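Local coordinates for protein carbon monoxide dehydrogenase (Thermococcus sp. AM4, PDB 6T7J) that probably catalyses the reversible oxidation of carbon monoxide to carbon dioxide, passing the electrons on through iron-sulfur clusters, at residues K443-V449 with D473-T479; Y460-L465 with P610-A614; I280-M286 with A385-R390. All coordinates share one frame; numbering follows the deposited sequence.

Interaction 1: K443-V449 with D473-T479; sequences KGIVGIV and DVLVVGT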
ATOM      1  N   LYS A 443      -3.977  20.215 -35.214  1.00 58.45           N
ATOM      2  CA  LYS A 443      -3.102  19.062 -35.406  1.00 61.20           C
ATOM      3  C   LYS A 443      -3.465  17.932 -34.453  1.00 62.96           C
ATOM      4  O   LYS A 443      -3.497  16.761 -34.850  1.00 65.71           O
ATOM      5  CB  LYS A 443      -1.641  19.472 -35.218  1.00 64.98           C
ATOM      6  CG  LYS A 443      -0.866  19.622 -36.517  1.00 64.79           C
ATOM      7  CD  LYS A 443      -1.599  20.530 -37.491  1.00 61.04           C
ATOM      8  CE  LYS A 443      -0.933  20.526 -38.854  1.00 66.10           C
ATOM      9  NZ  LYS A 443      -1.780  21.184 -39.886  1.00 64.64           N
ATOM     10  N   GLY A 444      -3.742  18.265 -33.201  1.00 62.10           N
ATOM     11  CA  GLY A 444      -4.123  17.264 -32.230  1.00 60.32           C
ATOM     12  C   GLY A 444      -4.518  17.914 -30.925  1.00 60.56           C
ATOM     13  O   GLY A 444      -4.663  19.134 -30.837  1.00 58.62           O
ATOM     14  N   ILE A 445      -4.701  17.075 -29.910  1.00 64.90           N
ATOM     15  CA  ILE A 445      -5.040  17.520 -28.565  1.00 61.05           C
ATOM     16  C   ILE A 445      -4.012  16.944 -27.604  1.00 56.93           C
ATOM     17  O   ILE A 445      -3.589  15.794 -27.751  1.00 55.99           O
ATOM     18  CB  ILE A 445      -6.465  17.087 -28.159  1.00 57.15           C
ATOM     19  CG1 ILE A 445      -7.471  17.490 -29.238  1.00 56.33           C
ATOM     20  CG2 ILE A 445      -6.848  17.687 -26.813  1.00 48.72           C
ATOM     21  CD1 ILE A 445      -8.770  16.733 -29.168  1.00 55.77           C
ATOM     22  N   VAL A 446      -3.598  17.746 -26.629  1.00 55.90           N
ATOM     23  CA  VAL A 446      -2.652  17.292 -25.617  1.00 49.97           C
ATOM     24  C   VAL A 446      -3.174  17.677 -24.242  1.00 53.87           C
ATOM     25  O   VAL A 446      -3.513  18.841 -24.001  1.00 56.66           O
ATOM     26  CB  VAL A 446      -1.239  17.862 -25.841  1.00 51.88           C
ATOM     27  CG1 VAL A 446      -0.345  17.530 -24.654  1.00 49.75           C
ATOM     28  CG2 VAL A 446      -0.646  17.298 -27.120  1.00 53.94           C
ATOM     29  N   GLY A 447      -3.242  16.696 -23.345  1.00 45.94           N
ATOM     30  CA  GLY A 447      -3.580  16.946 -21.960  1.00 52.75           C
ATOM     31  C   GLY A 447      -2.349  17.131 -21.098  1.00 46.44           C
ATOM     32  O   GLY A 447      -1.489  16.249 -21.026  1.00 43.31           O
ATOM     33  N   ILE A 448      -2.250  18.283 -20.445  1.00 45.44           N
ATOM     34  CA  ILE A 448      -1.146  18.596 -19.549  1.00 47.22           C
ATOM     35  C   ILE A 448      -1.676  18.618 -18.120  1.00 50.84           C
ATOM     36  O   ILE A 448      -2.682  19.280 -17.820  1.00 52.20           O
ATOM     37  CB  ILE A 448      -0.465  19.922 -19.925  1.00 50.67           C
ATOM     38  CG1 ILE A 448      -0.384  20.058 -21.448  1.00 50.18           C
ATOM     39  CG2 ILE A 448       0.931  19.965 -19.343  1.00 44.75           C
ATOM     40  CD1 ILE A 448       0.301  21.326 -21.916  1.00 51.54           C
ATOM     41  N   VAL A 449      -1.015  17.866 -17.248  1.00 49.97           N
ATOM     42  CA  VAL A 449      -1.437  17.643 -15.876  1.00 45.71           C
ATOM     43  C   VAL A 449      -0.195  17.647 -14.996  1.00 47.12           C
ATOM     44  O   VAL A 449       0.934  17.761 -15.481  1.00 53.53           O
ATOM     45  CB  VAL A 449      -2.206  16.314 -15.714  1.00 47.18           C
ATOM     46  CG1 VAL A 449      -3.374  16.233 -16.693  1.00 51.18           C
ATOM     47  CG2 VAL A 449      -1.264  15.134 -15.914  1.00 41.76           C
ATOM     48  N   ASP A 473      -0.538  24.833 -33.551  1.00 57.82           N
ATOM     49  CA  ASP A 473      -1.929  24.450 -33.803  1.00 62.86           C
ATOM     50  C   ASP A 473      -2.273  23.113 -33.143  1.00 58.83           C
ATOM     51  O   ASP A 473      -2.798  22.195 -33.777  1.00 57.36           O
ATOM     52  CB  ASP A 473      -2.227  24.413 -35.305  1.00 62.53           C
ATOM     53  CG  ASP A 473      -2.716  25.746 -35.834  1.00 70.13           C
ATOM     54  OD1 ASP A 473      -3.225  26.555 -35.030  1.00 64.62           O
ATOM     55  OD2 ASP A 473      -2.591  25.985 -37.054  1.00 77.68           O
ATOM     56  N   VAL A 474      -1.976  23.010 -31.849  1.00 61.39           N
ATOM     57  CA  VAL A 474      -2.318  21.840 -31.047  1.00 58.01           C
ATOM     58  C   VAL A 474      -3.185  22.306 -29.886  1.00 59.07           C
ATOM     59  O   VAL A 474      -2.734  23.095 -29.045  1.00 55.25           O
ATOM     60  CB  VAL A 474      -1.070  21.105 -30.536  1.00 55.33           C
ATOM     61  CG1 VAL A 474      -1.469  19.841 -29.790  1.00 54.51           C
ATOM     62  CG2 VAL A 474      -0.133  20.776 -31.689  1.00 54.22           C
ATOM     63  N   LEU A 475      -4.426  21.822 -29.842  1.00 58.45           N
ATOM     64  CA  LEU A 475      -5.340  22.172 -28.763  1.00 53.21           C
ATOM     65  C   LEU A 475      -4.838  21.594 -27.446  1.00 59.74           C
ATOM     66  O   LEU A 475      -4.663  20.373 -27.312  1.00 55.25           O
ATOM     67  CB  LEU A 475      -6.747  21.669 -29.077  1.00 49.03           C
ATOM     68  CG  LEU A 475      -7.815  21.857 -27.998  1.00 49.32           C
ATOM     69  CD1 LEU A 475      -7.974  23.327 -27.629  1.00 47.61           C
ATOM     70  CD2 LEU A 475      -9.140  21.272 -28.462  1.00 46.04           C
ATOM     71  N   VAL A 476      -4.612  22.475 -26.479  1.00 58.59           N
ATOM     72  CA  VAL A 476      -4.082  22.134 -25.168  1.00 55.30           C
ATOM     73  C   VAL A 476      -5.238  22.094 -24.184  1.00 53.34           C
ATOM     74  O   VAL A 476      -5.946  23.098 -24.011  1.00 48.91           O
ATOM     75  CB  VAL A 476      -3.015  23.150 -24.729  1.00 53.48           C
ATOM     76  CG1 VAL A 476      -2.559  22.891 -23.322  1.00 49.56           C
ATOM     77  CG2 VAL A 476      -1.832  23.104 -25.665  1.00 54.61           C
ATOM     78  N   VAL A 477      -5.457  20.951 -23.542  1.00 54.97           N
ATOM     79  CA  VAL A 477      -6.344  20.866 -22.393  1.00 53.49           C
ATOM     80  C   VAL A 477      -5.503  20.394 -21.219  1.00 53.83           C
ATOM     81  O   VAL A 477      -4.383  19.912 -21.395  1.00 49.69           O
ATOM     82  CB  VAL A 477      -7.544  19.923 -22.623  1.00 50.96           C
ATOM     83  CG1 VAL A 477      -8.216  20.229 -23.951  1.00 52.65           C
ATOM     84  CG2 VAL A 477      -7.101  18.474 -22.560  1.00 48.01           C
ATOM     85  N   GLY A 478      -6.028  20.547 -20.012  1.00 52.46           N
ATOM     86  CA  GLY A 478      -5.254  20.071 -18.876  1.00 53.24           C
ATOM     87  C   GLY A 478      -5.934  20.311 -17.549  1.00 50.79           C
ATOM     88  O   GLY A 478      -6.943  21.018 -17.450  1.00 54.37           O
ATOM     89  N   THR A 479      -5.332  19.720 -16.516  1.00 51.60           N
ATOM     90  CA  THR A 479      -5.879  19.746 -15.162  1.00 53.97           C
ATOM     91  C   THR A 479      -4.809  20.141 -14.153  1.00 47.20           C
ATOM     92  O   THR A 479      -3.620  20.244 -14.470  1.00 48.88           O
ATOM     93  CB  THR A 479      -6.467  18.388 -14.746  1.00 50.61           C
ATOM     94  OG1 THR A 479      -5.409  17.518 -14.323  1.00 51.70           O
ATOM     95  CG2 THR A 479      -7.237  17.738 -15.891  1.00 49.31           C
TER
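V446 is held from both of its backbone polar atoms: its N donates to L475 O at 2.9 Å, and its O accepts from V477 N at 2.9 Å, the alternation expected of parallel strands. I448 N continues it to V477 O (2.8 Å). L475 N to G444 O is more bent, with 134° at the hydrogen. K443 N also bonds D473 O at 2.7 Å. D473, of positive phi, is the C-prime residue of the Schellman motif ending helix 460-471, and its carboxylate accepts from the backbone N of G503 and L504.

Apolar side chains pair on both faces. I445 CG2 lies 4.1 Å from V477 CG1; on the other face V446 CG2 meets V474 CG1 at 3.8 Å. On that face too, V476 CG1 lies anti to the backbone N (chi1 174°), where I448 CD1 meets it at 3.6 Å, the two side chains crossing obliquely.

I445 and V477 pack on helix 525-538, V446 and V476 on helix 460-471, with helix 610-627 also against V446. These are the two strands of a beta-alpha-beta unit whose crossover is helix 460-471, and strand 548-552 bonds the other edge of 444-448, an inner strand of the parallel sheet.

Interaction 2: Y460-L465 with P610-A614; sequences YSHVTL and PVKAA
Y460 starts the contact with its ring, whose CE2 comes to 4.1 Å from P610 CG; the two side chains cross at about a right angle. Next, S461 brings its hydroxyl against the same proline carbon, OG to P610 CG being 3.0 Å, a tight approach without a hydrogen bond. S461 also touches P553 and E554. Beyond it H462 turns to the opposite side of the helix, where NE2 donates to C451 O, beside the broken Fe4S4 cluster.

T464 meets the proline over its flank. Its CG2 is anti to the backbone N and lies 3.6 Å from P610 CB, with V611 CG2 at 4.0 Å from the same methyl. This rotation turns OG1 back to Y460 O, to which it donates at 3.0 Å; T464 N reaches that oxygen from the opposite face of the carbonyl plane, so two donors of one residue grip it. The same OG1 sits over a face of the Y460 ring, offset toward its rim. L465 closes the row. Its CG is anti to the backbone N (chi1 -177°), which carries CD1 across to A614, 3.6 Å from A614 CB, and also to P610 O at 3.6 Å. That oxygen already accepts from A614 N within its own helix.

P610 is thus a knob in the hole formed by Y460, S461, T464 and L465, at the start of helix 610-627, where D609 OD1 accepts from K612 N. The segments' axes cross at -40°. The contact is mainly apolar packing, with S461 OG set against P610 CG and no polar bond joining the two segments: the threonine hydroxyl is spent inside its own helix, leaving a methyl to face the partner, and the proline, lacking an N-H, brings a compact ring whose fit depends on shape rather than on polar bonds.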
ATOM      1  N   TYR A 460       7.623  26.778 -15.207  1.00 52.43           N
ATOM      2  CA  TYR A 460       8.222  27.108 -16.498  1.00 50.96           C
ATOM      3  C   TYR A 460       7.890  26.061 -17.553  1.00 48.18           C
ATOM      4  O   TYR A 460       7.538  26.407 -18.687  1.00 49.77           O
ATOM      5  CB  TYR A 460       9.737  27.263 -16.370  1.00 50.40           C
ATOM      6  CG  TYR A 460      10.406  27.617 -17.682  1.00 49.22           C
ATOM      7  CD1 TYR A 460      10.350  28.911 -18.184  1.00 51.55           C
ATOM      8  CD2 TYR A 460      11.075  26.654 -18.428  1.00 51.82           C
ATOM      9  CE1 TYR A 460      10.949  29.239 -19.387  1.00 52.22           C
ATOM     10  CE2 TYR A 460      11.677  26.974 -19.633  1.00 52.56           C
ATOM     11  CZ  TYR A 460      11.611  28.267 -20.106  1.00 47.52           C
ATOM     12  OH  TYR A 460      12.208  28.590 -21.301  1.00 59.63           O
ATOM     13  N   SER A 461       7.998  24.777 -17.207  1.00 47.15           N
ATOM     14  CA  SER A 461       7.744  23.742 -18.203  1.00 50.77           C
ATOM     15  C   SER A 461       6.266  23.683 -18.573  1.00 53.20           C
ATOM     16  O   SER A 461       5.931  23.523 -19.752  1.00 56.13           O
ATOM     17  CB  SER A 461       8.245  22.388 -17.701  1.00 45.44           C
ATOM     18  OG  SER A 461       9.656  22.300 -17.818  1.00 47.88           O
ATOM     19  N   HIS A 462       5.371  23.831 -17.592  1.00 44.03           N
ATOM     20  CA  HIS A 462       3.942  23.899 -17.881  1.00 57.06           C
ATOM     21  C   HIS A 462       3.653  24.912 -18.987  1.00 60.22           C
ATOM     22  O   HIS A 462       3.137  24.567 -20.061  1.00 60.00           O
ATOM     23  CB  HIS A 462       3.167  24.271 -16.612  1.00 48.76           C
ATOM     24  CG  HIS A 462       3.109  23.183 -15.583  1.00 50.40           C
ATOM     25  ND1 HIS A 462       2.768  21.883 -15.887  1.00 53.65           N
ATOM     26  CD2 HIS A 462       3.337  23.210 -14.248  1.00 47.94           C
ATOM     27  CE1 HIS A 462       2.793  21.155 -14.784  1.00 48.60           C
ATOM     28  NE2 HIS A 462       3.137  21.936 -13.777  1.00 48.02           N
ATOM     29  N   VAL A 463       4.017  26.173 -18.741  1.00 54.29           N
ATOM     30  CA  VAL A 463       3.647  27.247 -19.655  1.00 55.95           C
ATOM     31  C   VAL A 463       4.415  27.135 -20.966  1.00 51.01           C
ATOM     32  O   VAL A 463       3.858  27.378 -22.042  1.00 52.01           O
ATOM     33  CB  VAL A 463       3.854  28.619 -18.989  1.00 57.12           C
ATOM     34  CG1 VAL A 463       5.285  28.786 -18.511  1.00 59.25           C
ATOM     35  CG2 VAL A 463       3.507  29.713 -19.959  1.00 59.05           C
ATOM     36  N   THR A 464       5.699  26.765 -20.909  1.00 56.38           N
ATOM     37  CA  THR A 464       6.483  26.687 -22.137  1.00 54.55           C
ATOM     38  C   THR A 464       5.968  25.578 -23.048  1.00 56.42           C
ATOM     39  O   THR A 464       5.845  25.774 -24.264  1.00 59.50           O
ATOM     40  CB  THR A 464       7.965  26.487 -21.812  1.00 55.03           C
ATOM     41  OG1 THR A 464       8.489  27.680 -21.216  1.00 53.78           O
ATOM     42  CG2 THR A 464       8.756  26.187 -23.075  1.00 53.75           C
ATOM     43  N   LEU A 465       5.644  24.411 -22.482  1.00 53.21           N
ATOM     44  CA  LEU A 465       5.071  23.338 -23.284  1.00 57.31           C
ATOM     45  C   LEU A 465       3.724  23.745 -23.864  1.00 55.22           C
ATOM     46  O   LEU A 465       3.456  23.510 -25.050  1.00 55.34           O
ATOM     47  CB  LEU A 465       4.933  22.071 -22.439  1.00 57.35           C
ATOM     48  CG  LEU A 465       4.418  20.843 -23.191  1.00 57.93           C
ATOM     49  CD1 LEU A 465       5.424  20.411 -24.235  1.00 52.25           C
ATOM     50  CD2 LEU A 465       4.131  19.710 -22.231  1.00 57.51           C
ATOM     51  N   PRO A 610      11.233  21.445 -21.829  1.00 54.61           N
ATOM     52  CA  PRO A 610       9.879  21.647 -22.376  1.00 51.78           C
ATOM     53  C   PRO A 610       9.850  21.786 -23.888  1.00 54.33           C
ATOM     54  O   PRO A 610       8.903  21.311 -24.525  1.00 49.75           O
ATOM     55  CB  PRO A 610       9.401  22.931 -21.679  1.00 48.44           C
ATOM     56  CG  PRO A 610      10.390  23.210 -20.601  1.00 47.25           C
ATOM     57  CD  PRO A 610      11.672  22.568 -20.989  1.00 54.15           C
ATOM     58  N   VAL A 611      10.859  22.427 -24.485  1.00 52.92           N
ATOM     59  CA  VAL A 611      10.857  22.629 -25.933  1.00 50.75           C
ATOM     60  C   VAL A 611      11.141  21.318 -26.660  1.00 54.18           C
ATOM     61  O   VAL A 611      10.490  20.991 -27.665  1.00 51.94           O
ATOM     62  CB  VAL A 611      11.870  23.725 -26.314  1.00 56.66           C
ATOM     63  CG1 VAL A 611      11.688  24.138 -27.769  1.00 51.88           C
ATOM     64  CG2 VAL A 611      11.721  24.925 -25.390  1.00 50.48           C
ATOM     65  N   LYS A 612      12.119  20.552 -26.169  1.00 56.07           N
ATOM     66  CA  LYS A 612      12.372  19.218 -26.706  1.00 53.19           C
ATOM     67  C   LYS A 612      11.126  18.347 -26.609  1.00 53.89           C
ATOM     68  O   LYS A 612      10.754  17.658 -27.570  1.00 56.48           O
ATOM     69  CB  LYS A 612      13.533  18.567 -25.952  1.00 59.83           C
ATOM     70  CG  LYS A 612      14.912  18.844 -26.521  1.00 65.79           C
ATOM     71  CD  LYS A 612      15.836  17.655 -26.277  1.00 69.12           C
ATOM     72  CE  LYS A 612      17.293  18.082 -26.204  1.00 75.83           C
ATOM     73  NZ  LYS A 612      17.953  17.595 -24.959  1.00 78.55           N
ATOM     74  N   ALA A 613      10.476  18.358 -25.441  1.00 53.83           N
ATOM     75  CA  ALA A 613       9.271  17.559 -25.249  1.00 52.29           C
ATOM     76  C   ALA A 613       8.155  18.014 -26.178  1.00 49.81           C
ATOM     77  O   ALA A 613       7.385  17.191 -26.683  1.00 52.96           O
ATOM     78  CB  ALA A 613       8.822  17.634 -23.791  1.00 51.57           C
ATOM     79  N   ALA A 614       8.051  19.324 -26.413  1.00 51.33           N
ATOM     80  CA  ALA A 614       7.059  19.829 -27.355  1.00 52.35           C
ATOM     81  C   ALA A 614       7.317  19.301 -28.756  1.00 51.31           C
ATOM     82  O   ALA A 614       6.385  18.881 -29.451  1.00 55.74           O
ATOM     83  CB  ALA A 614       7.062  21.356 -27.351  1.00 54.32           C
TER

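Interaction 3: I280-M286 with A385-R390; sequences IAMSEEM and AKEIVR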
ATOM      1  N   ILE A 280     -20.485  29.546   2.483  1.00 57.68           N
ATOM      2  CA  ILE A 280     -20.742  30.155   3.783  1.00 58.04           C
ATOM      3  C   ILE A 280     -20.017  31.487   3.906  1.00 58.42           C
ATOM      4  O   ILE A 280     -20.594  32.483   4.357  1.00 61.16           O
ATOM      5  CB  ILE A 280     -20.346  29.187   4.912  1.00 54.23           C
ATOM      6  CG1 ILE A 280     -21.383  28.068   5.044  1.00 59.03           C
ATOM      7  CG2 ILE A 280     -20.179  29.932   6.230  1.00 53.68           C
ATOM      8  CD1 ILE A 280     -22.733  28.536   5.537  1.00 58.84           C
ATOM      9  N   ALA A 281     -18.748  31.538   3.492  1.00 59.92           N
ATOM     10  CA  ALA A 281     -17.962  32.747   3.704  1.00 59.12           C
ATOM     11  C   ALA A 281     -18.367  33.869   2.758  1.00 63.02           C
ATOM     12  O   ALA A 281     -18.261  35.046   3.122  1.00 63.11           O
ATOM     13  CB  ALA A 281     -16.476  32.432   3.562  1.00 59.97           C
ATOM     14  N   MET A 282     -18.828  33.543   1.551  1.00 63.25           N
ATOM     15  CA  MET A 282     -19.349  34.576   0.667  1.00 65.97           C
ATOM     16  C   MET A 282     -20.834  34.839   0.887  1.00 67.06           C
ATOM     17  O   MET A 282     -21.418  35.662   0.172  1.00 67.77           O
ATOM     18  CB  MET A 282     -19.070  34.222  -0.802  1.00 64.08           C
ATOM     19  CG  MET A 282     -20.018  33.229  -1.448  1.00 65.63           C
ATOM     20  SD  MET A 282     -19.405  32.744  -3.081  1.00 81.43           S
ATOM     21  CE  MET A 282     -20.929  32.307  -3.915  1.00 69.06           C
ATOM     22  N   SER A 283     -21.452  34.174   1.860  1.00 63.09           N
ATOM     23  CA  SER A 283     -22.772  34.580   2.312  1.00 59.38           C
ATOM     24  C   SER A 283     -22.687  35.943   2.996  1.00 61.90           C
ATOM     25  O   SER A 283     -21.641  36.345   3.512  1.00 64.30           O
ATOM     26  CB  SER A 283     -23.358  33.544   3.272  1.00 56.62           C
ATOM     27  OG  SER A 283     -22.739  33.624   4.546  1.00 54.44           O
ATOM     28  N   GLU A 284     -23.811  36.659   3.000  1.00 65.50           N
ATOM     29  CA  GLU A 284     -23.812  38.018   3.526  1.00 64.94           C
ATOM     30  C   GLU A 284     -23.681  38.062   5.046  1.00 62.01           C
ATOM     31  O   GLU A 284     -23.230  39.081   5.587  1.00 60.37           O
ATOM     32  CB  GLU A 284     -25.081  38.741   3.074  1.00 66.44           C
ATOM     33  CG  GLU A 284     -25.071  40.231   3.329  1.00 69.15           C
ATOM     34  CD  GLU A 284     -26.118  40.636   4.339  1.00 79.13           C
ATOM     35  OE1 GLU A 284     -27.287  40.235   4.186  1.00 87.82           O
ATOM     36  OE2 GLU A 284     -25.784  41.367   5.276  1.00 71.00           O
ATOM     37  N   GLU A 285     -24.052  36.982   5.743  1.00 57.51           N
ATOM     38  CA  GLU A 285     -23.874  36.935   7.191  1.00 58.77           C
ATOM     39  C   GLU A 285     -22.408  37.122   7.564  1.00 61.58           C
ATOM     40  O   GLU A 285     -22.067  37.961   8.407  1.00 62.30           O
ATOM     41  CB  GLU A 285     -24.405  35.611   7.747  1.00 57.02           C
ATOM     42  CG  GLU A 285     -24.126  35.407   9.227  1.00 57.47           C
ATOM     43  CD  GLU A 285     -24.497  34.018   9.713  1.00 67.07           C
ATOM     44  OE1 GLU A 285     -24.512  33.797  10.944  1.00 61.95           O
ATOM     45  OE2 GLU A 285     -24.774  33.145   8.865  1.00 68.22           O
ATOM     46  N   MET A 286     -21.520  36.353   6.929  1.00 62.94           N
ATOM     47  CA  MET A 286     -20.096  36.498   7.206  1.00 59.99           C
ATOM     48  C   MET A 286     -19.555  37.823   6.686  1.00 55.38           C
ATOM     49  O   MET A 286     -18.598  38.359   7.253  1.00 56.61           O
ATOM     50  CB  MET A 286     -19.317  35.330   6.602  1.00 58.46           C
ATOM     51  CG  MET A 286     -19.843  33.958   6.988  1.00 53.59           C
ATOM     52  SD  MET A 286     -20.393  33.845   8.698  1.00 57.45           S
ATOM     53  CE  MET A 286     -18.859  34.108   9.565  1.00 60.98           C
ATOM     54  N   ALA A 385     -18.777  24.921   8.892  1.00 51.74           N
ATOM     55  CA  ALA A 385     -18.273  25.943   7.979  1.00 50.62           C
ATOM     56  C   ALA A 385     -18.434  27.340   8.569  1.00 53.33           C
ATOM     57  O   ALA A 385     -17.523  28.175   8.465  1.00 50.56           O
ATOM     58  CB  ALA A 385     -18.988  25.838   6.633  1.00 50.40           C
ATOM     59  N   LYS A 386     -19.588  27.613   9.187  1.00 56.70           N
ATOM     60  CA  LYS A 386     -19.797  28.889   9.864  1.00 58.57           C
ATOM     61  C   LYS A 386     -18.755  29.105  10.951  1.00 54.17           C
ATOM     62  O   LYS A 386     -18.158  30.182  11.051  1.00 49.87           O
ATOM     63  CB  LYS A 386     -21.202  28.940  10.463  1.00 55.27           C
ATOM     64  CG  LYS A 386     -22.301  29.351   9.503  1.00 61.58           C
ATOM     65  CD  LYS A 386     -23.590  29.613  10.270  1.00 66.53           C
ATOM     66  CE  LYS A 386     -24.739  29.979   9.348  1.00 64.63           C
ATOM     67  NZ  LYS A 386     -25.872  30.568  10.115  1.00 65.58           N
ATOM     68  N   GLU A 387     -18.529  28.084  11.780  1.00 53.47           N
ATOM     69  CA  GLU A 387     -17.541  28.190  12.850  1.00 60.00           C
ATOM     70  C   GLU A 387     -16.152  28.502  12.299  1.00 57.97           C
ATOM     71  O   GLU A 387     -15.438  29.364  12.829  1.00 54.29           O
ATOM     72  CB  GLU A 387     -17.538  26.892  13.658  1.00 55.05           C
ATOM     73  CG  GLU A 387     -16.440  26.756  14.687  1.00 56.89           C
ATOM     74  CD  GLU A 387     -16.342  25.337  15.222  1.00 67.42           C
ATOM     75  OE1 GLU A 387     -17.056  24.454  14.696  1.00 62.21           O
ATOM     76  OE2 GLU A 387     -15.557  25.103  16.166  1.00 69.27           O
ATOM     77  N   ILE A 388     -15.765  27.825  11.215  1.00 54.52           N
ATOM     78  CA  ILE A 388     -14.436  28.013  10.640  1.00 55.15           C
ATOM     79  C   ILE A 388     -14.280  29.429  10.088  1.00 52.86           C
ATOM     80  O   ILE A 388     -13.286  30.123  10.363  1.00 52.76           O
ATOM     81  CB  ILE A 388     -14.182  26.948   9.557  1.00 51.33           C
ATOM     82  CG1 ILE A 388     -13.902  25.587  10.199  1.00 47.30           C
ATOM     83  CG2 ILE A 388     -13.050  27.368   8.643  1.00 47.63           C
ATOM     84  CD1 ILE A 388     -14.092  24.417   9.259  1.00 48.35           C
ATOM     85  N   VAL A 389     -15.258  29.874   9.291  1.00 50.52           N
ATOM     86  CA  VAL A 389     -15.198  31.222   8.731  1.00 54.44           C
ATOM     87  C   VAL A 389     -15.191  32.260   9.845  1.00 54.62           C
ATOM     88  O   VAL A 389     -14.521  33.296   9.745  1.00 54.37           O
ATOM     89  CB  VAL A 389     -16.362  31.448   7.748  1.00 51.07           C
ATOM     90  CG1 VAL A 389     -16.318  32.856   7.188  1.00 52.78           C
ATOM     91  CG2 VAL A 389     -16.310  30.432   6.618  1.00 54.99           C
ATOM     92  N   ARG A 390     -15.920  31.991  10.933  1.00 56.13           N
ATOM     93  CA  ARG A 390     -15.928  32.914  12.063  1.00 58.68           C
ATOM     94  C   ARG A 390     -14.555  33.001  12.707  1.00 56.15           C
ATOM     95  O   ARG A 390     -14.110  34.088  13.085  1.00 54.75           O
ATOM     96  CB  ARG A 390     -16.973  32.481  13.092  1.00 56.90           C
ATOM     97  CG  ARG A 390     -18.367  32.989  12.789  1.00 57.24           C
ATOM     98  CD  ARG A 390     -19.288  32.898  13.986  1.00 63.36           C
ATOM     99  NE  ARG A 390     -20.681  32.796  13.563  1.00 76.19           N
ATOM    100  CZ  ARG A 390     -21.388  31.672  13.592  1.00 76.35           C
ATOM    101  NH1 ARG A 390     -22.651  31.668  13.184  1.00 76.71           N
ATOM    102  NH2 ARG A 390     -20.833  30.550  14.034  1.00 69.96           N
TER
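A salt-bridge network of E285, K386 and R390 borders a helix-to-helix contact in which I280, A281 and M286 pack against A385 and V389. The first segment holds the end of helix 271-281, a short turn, and the start of helix 284-292, with S283 at the N-cap; both helical pieces rest on helix 381-395.

I280 points at that helix and splits over it: CG1 lies 3.6 Å from A385 CB, while CG2 settles beside K386 CA and reaches V389 CG2 at 3.9 Å. A281 CB fits against V389 CG1 at 3.7 Å, touching both valine methyls about equally. From the following helix M286 folds back, bent at chi2 (-39°) and chi3 (-65°), so that CE comes to V389 CG1 at 3.7 Å and lies 3.4 Å from R390 CG, the M286 and R390 side chains crossing at about a right angle.

Over this apolar layer E285 extends its carboxylate toward K386 and R390. E285 OE2 and K386 NZ form a salt bridge of 3.1 Å whose hydrogen bond is weak; E285 OE1 lies at the edge of the R390 guanidinium, near its plane, in a long bridge of 3.6 Å to R390 NH1, the two flat groups being turned 68° apart. An alanine in place of K386 would probably leave the E285 carboxylate with the long R390 bridge as its remaining partner in this network and uncover I280 CG2 and CD1, which the lysine's CG now abuts.

A281 also touches V298 and V300 of strand 297-303. Helix packing beside a parallel sheet with the strand order 3-2-1-4-5-6 is consistent with a Rossmann-like alpha/beta domain.

Overall arrangement
Interaction 3 comes first along the chain and closes before the others open. Interactions 1 and 2 then interleave: strand 444-448, helix 460-471, strand 474-478 and finally helix 610-627. They touch, with centres 12 Å apart, because helix 460-471 is the crossover between the two strands of interaction 1 and also packs on helix 610-627. Interaction 3 lies about 38 Å from interaction 1 and 41 Å from interaction 2, centre to centre, beside a second parallel sheet. Both sheets have the order 3-2-1-4-5-6, consistent with two Rossmann-like domains. In interaction 1 the side chain of T479 is about 7 Å from the broken Fe4S4 cluster, whereas interaction 3 is peripheral packing.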